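Local coordinates for Maltose/maltodextrin transport permease homologue (Bdellovibrio bacteriovorus HD100, PDB 6FFL), which binds maltotriose as the MalE solute-binding domain fused to the permease subunit MalF, probably capturing maltodextrins for uptake by an ABC transporter, at residues Arg252-Leu266 and Ala332-Thr344. Numbering follows the deposited sequence.
Sequences RIPMISETGKWPSPL and ADIMEVGTPMPVT
The backbone oxygen D333 O, in helix 328-335, receives two hydrogen bonds from one guanidinium: R252 NE lies 3.0 Å from D333 O with an N-H...O angle of 143°, and R252 NH2 is equally distant from D333 O. Both nitrogens arrive from the same face of the carbonyl plane, NE standing well above it and NH2 only tilted from it, with the oxygen nearly in the guanidinium plane. R252 reaches it on a chain extended from CG to NE. E336 adds a salt bridge at the guanidinium edge, where its OE2 lies 3.1 Å from R252 NH2 in a weak, bent hydrogen bond. The salt bridge to the D333 carboxylate is less certain, because that residue has two conformers. V337 CG1 covers one guanidinium face, 3.6 Å from R252 CZ, while R252 NH1 sits over one face of the W262 ring and the M255 methyl over the opposite face, each offset toward the rim.

Further along, S264 OG donates a hydrogen bond to V337 O at 2.7 Å, in the carbonyl plane and on a lone pair; its position anti to the backbone N (chi1 -172°) directs it there. One water links W262 O to V337 O, weakly to the latter, and another joins S264 O to T339 OG1. T339 N then donates to P265 O over 2.9 Å at 155°, beginning the parallel pairing of strand 339-340 with strand 266-274, which continues through V267. L266 CD1 meets M341 SD at 4.1 Å, and M341 also touches a bound glucose.

Segment 252-266 passes from one beta sheet to the other, as interlobe crossovers do in periplasmic binding proteins. The guanidinium's paired bonds to a backbone carbonyl, supplemented by its charge contact with E336, thus hold helix 328-335 against this crossover, while the S264 and T339 bonds hold the chain from V337 into strand 339-340, beside the sugar pocket.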
loop_
_atom_site.group_PDB
_atom_site.type_symbol
_atom_site.label_atom_id
_atom_site.label_comp_id
_atom_site.label_asym_id
_atom_site.label_seq_id
_atom_site.Cartn_x
_atom_site.Cartn_y
_atom_site.Cartn_z
ATOM N N ARG A 252 6.905 -13.993 -4.315
ATOM C CA ARG A 252 7.389 -13.409 -3.068
ATOM C C ARG A 252 8.624 -12.551 -3.318
ATOM O O ARG A 252 9.478 -12.901 -4.142
ATOM C CB ARG A 252 7.740 -14.521 -2.073
ATOM C CG ARG A 252 6.558 -15.319 -1.585
ATOM C CD ARG A 252 6.981 -16.395 -0.602
ATOM N NE ARG A 252 5.812 -17.059 -0.040
ATOM C CZ ARG A 252 5.860 -18.040 0.852
ATOM N NH1 ARG A 252 7.030 -18.470 1.299
ATOM N NH2 ARG A 252 4.731 -18.582 1.304
ATOM N N ILE A 253 8.743 -11.444 -2.582
ATOM C CA ILE A 253 10.044 -10.770 -2.506
ATOM C C ILE A 253 11.024 -11.834 -2.023
ATOM O O ILE A 253 10.735 -12.533 -1.043
ATOM C CB ILE A 253 10.016 -9.548 -1.572
ATOM C CG1 ILE A 253 9.074 -8.475 -2.124
ATOM C CG2 ILE A 253 11.417 -8.974 -1.386
ATOM C CD1 ILE A 253 8.721 -7.384 -1.082
ATOM N N PRO A 254 12.157 -12.026 -2.697
ATOM C CA PRO A 254 12.975 -13.219 -2.436
ATOM C C PRO A 254 13.509 -13.283 -1.007
ATOM O O PRO A 254 13.823 -12.265 -0.379
ATOM C CB PRO A 254 14.115 -13.089 -3.450
ATOM C CG PRO A 254 13.504 -12.351 -4.587
ATOM C CD PRO A 254 12.556 -11.344 -3.942
ATOM N N MET A 255 13.618 -14.511 -0.511
ATOM C CA MET A 255 14.161 -14.768 0.818
ATOM C C MET A 255 15.582 -14.226 0.935
ATOM O O MET A 255 16.392 -14.333 0.012
ATOM C CB MET A 255 14.129 -16.278 1.077
ATOM C CG MET A 255 14.929 -16.793 2.267
ATOM S SD MET A 255 14.990 -18.615 2.294
ATOM C CE MET A 255 13.283 -18.973 2.680
ATOM N N ILE A 256 15.887 -13.617 2.078
ATOM C CA ILE A 256 17.249 -13.138 2.296
ATOM C C ILE A 256 18.166 -14.329 2.524
ATOM O O ILE A 256 17.983 -15.097 3.475
ATOM C CB ILE A 256 17.300 -12.163 3.476
ATOM C CG1 ILE A 256 16.322 -11.015 3.216
ATOM C CG2 ILE A 256 18.747 -11.724 3.763
ATOM C CD1 ILE A 256 16.669 -10.223 1.951
ATOM N N SER A 257 19.169 -14.484 1.648
ATOM C CA SER A 257 20.023 -15.670 1.707
ATOM C C SER A 257 20.726 -15.801 3.055
ATOM O O SER A 257 20.851 -16.909 3.589
ATOM C CB SER A 257 21.060 -15.623 0.585
ATOM O OG SER A 257 20.456 -15.955 -0.652
ATOM N N GLU A 258 21.189 -14.683 3.621
ATOM C CA GLU A 258 21.975 -14.718 4.851
ATOM C C GLU A 258 21.162 -15.128 6.072
ATOM O O GLU A 258 21.740 -15.608 7.058
ATOM C CB GLU A 258 22.601 -13.339 5.107
ATOM C CG GLU A 258 23.814 -13.017 4.235
ATOM C CD GLU A 258 23.469 -12.604 2.795
ATOM O OE1 GLU A 258 22.280 -12.362 2.471
ATOM O OE2 GLU A 258 24.418 -12.503 1.983
ATOM N N THR A 259 19.842 -14.946 6.042
ATOM C CA THR A 259 19.016 -15.182 7.218
ATOM C C THR A 259 18.001 -16.298 7.038
ATOM O O THR A 259 17.467 -16.789 8.038
ATOM C CB THR A 259 18.258 -13.899 7.611
ATOM O OG1 THR A 259 17.169 -13.693 6.702
ATOM C CG2 THR A 259 19.195 -12.670 7.553
ATOM N N GLY A 260 17.742 -16.735 5.807
ATOM C CA GLY A 260 16.725 -17.737 5.588
ATOM C C GLY A 260 15.310 -17.255 5.784
ATOM O O GLY A 260 14.400 -18.082 5.886
ATOM N N LYS A 261 15.088 -15.943 5.831
ATOM C CA LYS A 261 13.776 -15.387 6.127
ATOM C C LYS A 261 13.196 -14.694 4.907
ATOM O O LYS A 261 13.895 -13.964 4.200
ATOM C CB LYS A 261 13.832 -14.392 7.294
ATOM C CG LYS A 261 14.601 -14.884 8.514
ATOM C CD LYS A 261 13.934 -16.079 9.161
ATOM C CE LYS A 261 14.807 -16.665 10.286
ATOM N NZ LYS A 261 15.705 -17.807 9.862
ATOM N N TRP A 262 11.910 -14.912 4.687
ATOM C CA TRP A 262 11.169 -14.188 3.667
ATOM C C TRP A 262 10.877 -12.773 4.138
ATOM O O TRP A 262 10.339 -12.590 5.239
ATOM C CB TRP A 262 9.844 -14.890 3.377
ATOM C CG TRP A 262 9.980 -16.228 2.745
ATOM C CD1 TRP A 262 9.857 -17.445 3.349
ATOM C CD2 TRP A 262 10.271 -16.487 1.374
ATOM N NE1 TRP A 262 10.056 -18.453 2.429
ATOM C CE2 TRP A 262 10.312 -17.888 1.210
ATOM C CE3 TRP A 262 10.496 -15.667 0.263
ATOM C CZ2 TRP A 262 10.562 -18.490 -0.022
ATOM C CZ3 TRP A 262 10.753 -16.265 -0.961
ATOM C CH2 TRP A 262 10.787 -17.662 -1.092
ATOM N N PRO A 263 11.193 -11.756 3.342
ATOM C CA PRO A 263 10.668 -10.418 3.618
ATOM C C PRO A 263 9.154 -10.473 3.755
ATOM O O PRO A 263 8.463 -11.196 3.031
ATOM C CB PRO A 263 11.111 -9.606 2.397
ATOM C CG PRO A 263 12.409 -10.297 1.987
ATOM C CD PRO A 263 12.134 -11.766 2.214
ATOM N N SER A 264 8.643 -9.730 4.724
ATOM C CA SER A 264 7.254 -9.873 5.131
ATOM C C SER A 264 6.466 -8.646 4.696
ATOM O O SER A 264 6.573 -7.586 5.329
ATOM C CB SER A 264 7.179 -10.054 6.654
ATOM O OG SER A 264 5.864 -10.381 7.055
ATOM N N PRO A 265 5.672 -8.730 3.632
ATOM C CA PRO A 265 4.866 -7.573 3.225
ATOM C C PRO A 265 3.823 -7.256 4.281
ATOM O O PRO A 265 3.376 -8.133 5.021
ATOM C CB PRO A 265 4.207 -8.040 1.920
ATOM C CG PRO A 265 4.157 -9.514 2.034
ATOM C CD PRO A 265 5.354 -9.939 2.850
ATOM N N LEU A 266 3.457 -5.981 4.371
ATOM C CA LEU A 266 2.342 -5.586 5.223
ATOM C C LEU A 266 1.037 -5.822 4.472
ATOM O O LEU A 266 0.860 -5.325 3.358
ATOM C CB LEU A 266 2.471 -4.121 5.631
ATOM C CG LEU A 266 3.659 -3.924 6.582
ATOM C CD1 LEU A 266 4.027 -2.457 6.696
ATOM C CD2 LEU A 266 3.350 -4.524 7.958
ATOM N N ALA A 332 -2.072 -15.249 -2.666
ATOM C CA ALA A 332 -2.337 -15.780 -1.332
ATOM C C ALA A 332 -1.065 -16.356 -0.715
ATOM O O ALA A 332 -0.825 -16.198 0.491
ATOM C CB ALA A 332 -3.452 -16.827 -1.387
ATOM N N ASP A 333 -0.226 -16.997 -1.529
ATOM C CA ASP A 333 1.046 -17.509 -1.032
ATOM C C ASP A 333 1.998 -16.379 -0.648
ATOM O O ASP A 333 2.830 -16.552 0.251
ATOM C CB ASP A 333 1.684 -18.415 -2.085
ATOM C CG ASP A 333 3.068 -18.872 -1.698
ATOM O OD1 ASP A 333 3.176 -19.812 -0.882
ATOM O OD2 ASP A 333 4.048 -18.287 -2.201
ATOM N N ILE A 334 1.886 -15.221 -1.306
ATOM C CA ILE A 334 2.691 -14.064 -0.932
ATOM C C ILE A 334 2.212 -13.495 0.396
ATOM O O ILE A 334 3.018 -13.188 1.284
ATOM C CB ILE A 334 2.644 -13.006 -2.052
ATOM C CG1 ILE A 334 3.381 -13.512 -3.293
ATOM C CG2 ILE A 334 3.216 -11.654 -1.572
ATOM C CD1 ILE A 334 3.018 -12.765 -4.565
ATOM N N MET A 335 0.893 -13.359 0.559
ATOM C CA MET A 335 0.334 -12.832 1.795
ATOM C C MET A 335 0.551 -13.764 2.980
ATOM O O MET A 335 0.517 -13.307 4.132
ATOM C CB MET A 335 -1.159 -12.552 1.602
ATOM C CG MET A 335 -1.451 -11.330 0.715
ATOM S SD MET A 335 -3.211 -10.921 0.634
ATOM C CE MET A 335 -3.823 -12.232 -0.438
ATOM N N GLU A 336 0.786 -15.051 2.722
ATOM C CA GLU A 336 0.950 -16.036 3.783
ATOM C C GLU A 336 2.145 -15.718 4.675
ATOM O O GLU A 336 2.132 -16.028 5.872
ATOM C CB GLU A 336 1.093 -17.417 3.139
ATOM C CG GLU A 336 1.665 -18.524 3.988
ATOM C CD GLU A 336 1.901 -19.784 3.164
ATOM O OE1 GLU A 336 0.975 -20.186 2.422
ATOM O OE2 GLU A 336 3.010 -20.359 3.247
ATOM N N VAL A 337 3.191 -15.107 4.127
ATOM C CA VAL A 337 4.334 -14.725 4.946
ATOM C C VAL A 337 4.309 -13.243 5.298
ATOM O O VAL A 337 5.314 -12.706 5.765
ATOM C CB VAL A 337 5.669 -15.111 4.283
ATOM C CG1 VAL A 337 5.785 -16.635 4.172
ATOM C CG2 VAL A 337 5.814 -14.466 2.917
ATOM N N GLY A 338 3.178 -12.573 5.095
ATOM C CA GLY A 338 3.046 -11.179 5.458
ATOM C C GLY A 338 2.658 -11.017 6.919
ATOM O O GLY A 338 2.457 -11.984 7.655
ATOM N N THR A 339 2.577 -9.758 7.347
ATOM C CA THR A 339 2.027 -9.467 8.663
ATOM C C THR A 339 0.997 -8.355 8.530
ATOM O O THR A 339 1.074 -7.542 7.605
ATOM C CB THR A 339 3.112 -9.050 9.678
ATOM O OG1 THR A 339 3.608 -7.753 9.358
ATOM C CG2 THR A 339 4.275 -10.042 9.703
ATOM N N PRO A 340 0.016 -8.297 9.431
ATOM C CA PRO A 340 -1.074 -7.325 9.263
ATOM C C PRO A 340 -0.584 -5.894 9.418
ATOM O O PRO A 340 0.249 -5.593 10.275
ATOM C CB PRO A 340 -2.061 -7.690 10.383
ATOM C CG PRO A 340 -1.688 -9.072 10.796
ATOM C CD PRO A 340 -0.218 -9.202 10.569
ATOM N N MET A 341 -1.144 -5.004 8.603
ATOM C CA MET A 341 -0.830 -3.589 8.704
ATOM C C MET A 341 -1.224 -3.067 10.084
ATOM O O MET A 341 -2.387 -3.220 10.483
ATOM C CB MET A 341 -1.581 -2.810 7.625
ATOM C CG MET A 341 -1.394 -1.297 7.683
ATOM S SD MET A 341 0.287 -0.865 7.136
ATOM C CE MET A 341 -0.057 0.305 5.824
ATOM N N PRO A 342 -0.307 -2.472 10.844
ATOM C CA PRO A 342 -0.708 -1.853 12.116
ATOM C C PRO A 342 -1.390 -0.519 11.851
ATOM O O PRO A 342 -1.104 0.161 10.866
ATOM C CB PRO A 342 0.622 -1.678 12.862
ATOM C CG PRO A 342 1.653 -1.543 11.784
ATOM C CD PRO A 342 1.150 -2.390 10.610
ATOM N N VAL A 343 -2.340 -0.158 12.722
ATOM C CA VAL A 343 -3.159 1.027 12.485
ATOM C C VAL A 343 -3.136 2.018 13.638
ATOM O O VAL A 343 -3.786 3.059 13.551
ATOM C CB VAL A 343 -4.620 0.665 12.135
ATOM C CG1 VAL A 343 -4.678 -0.312 10.944
ATOM C CG2 VAL A 343 -5.361 0.096 13.368
ATOM N N THR A 344 -2.412 1.740 14.715
ATOM C CA THR A 344 -2.359 2.682 15.828
ATOM C C THR A 344 -1.668 3.978 15.389
ATOM O O THR A 344 -0.864 3.974 14.448
ATOM C CB THR A 344 -1.599 2.079 17.006
ATOM O OG1 THR A 344 -0.279 1.741 16.574
ATOM C CG2 THR A 344 -2.296 0.832 17.509
HETATM O O HOH W 1 8.266 -13.921 6.604
HETATM O O HOH W 2 5.936 -7.092 7.942
#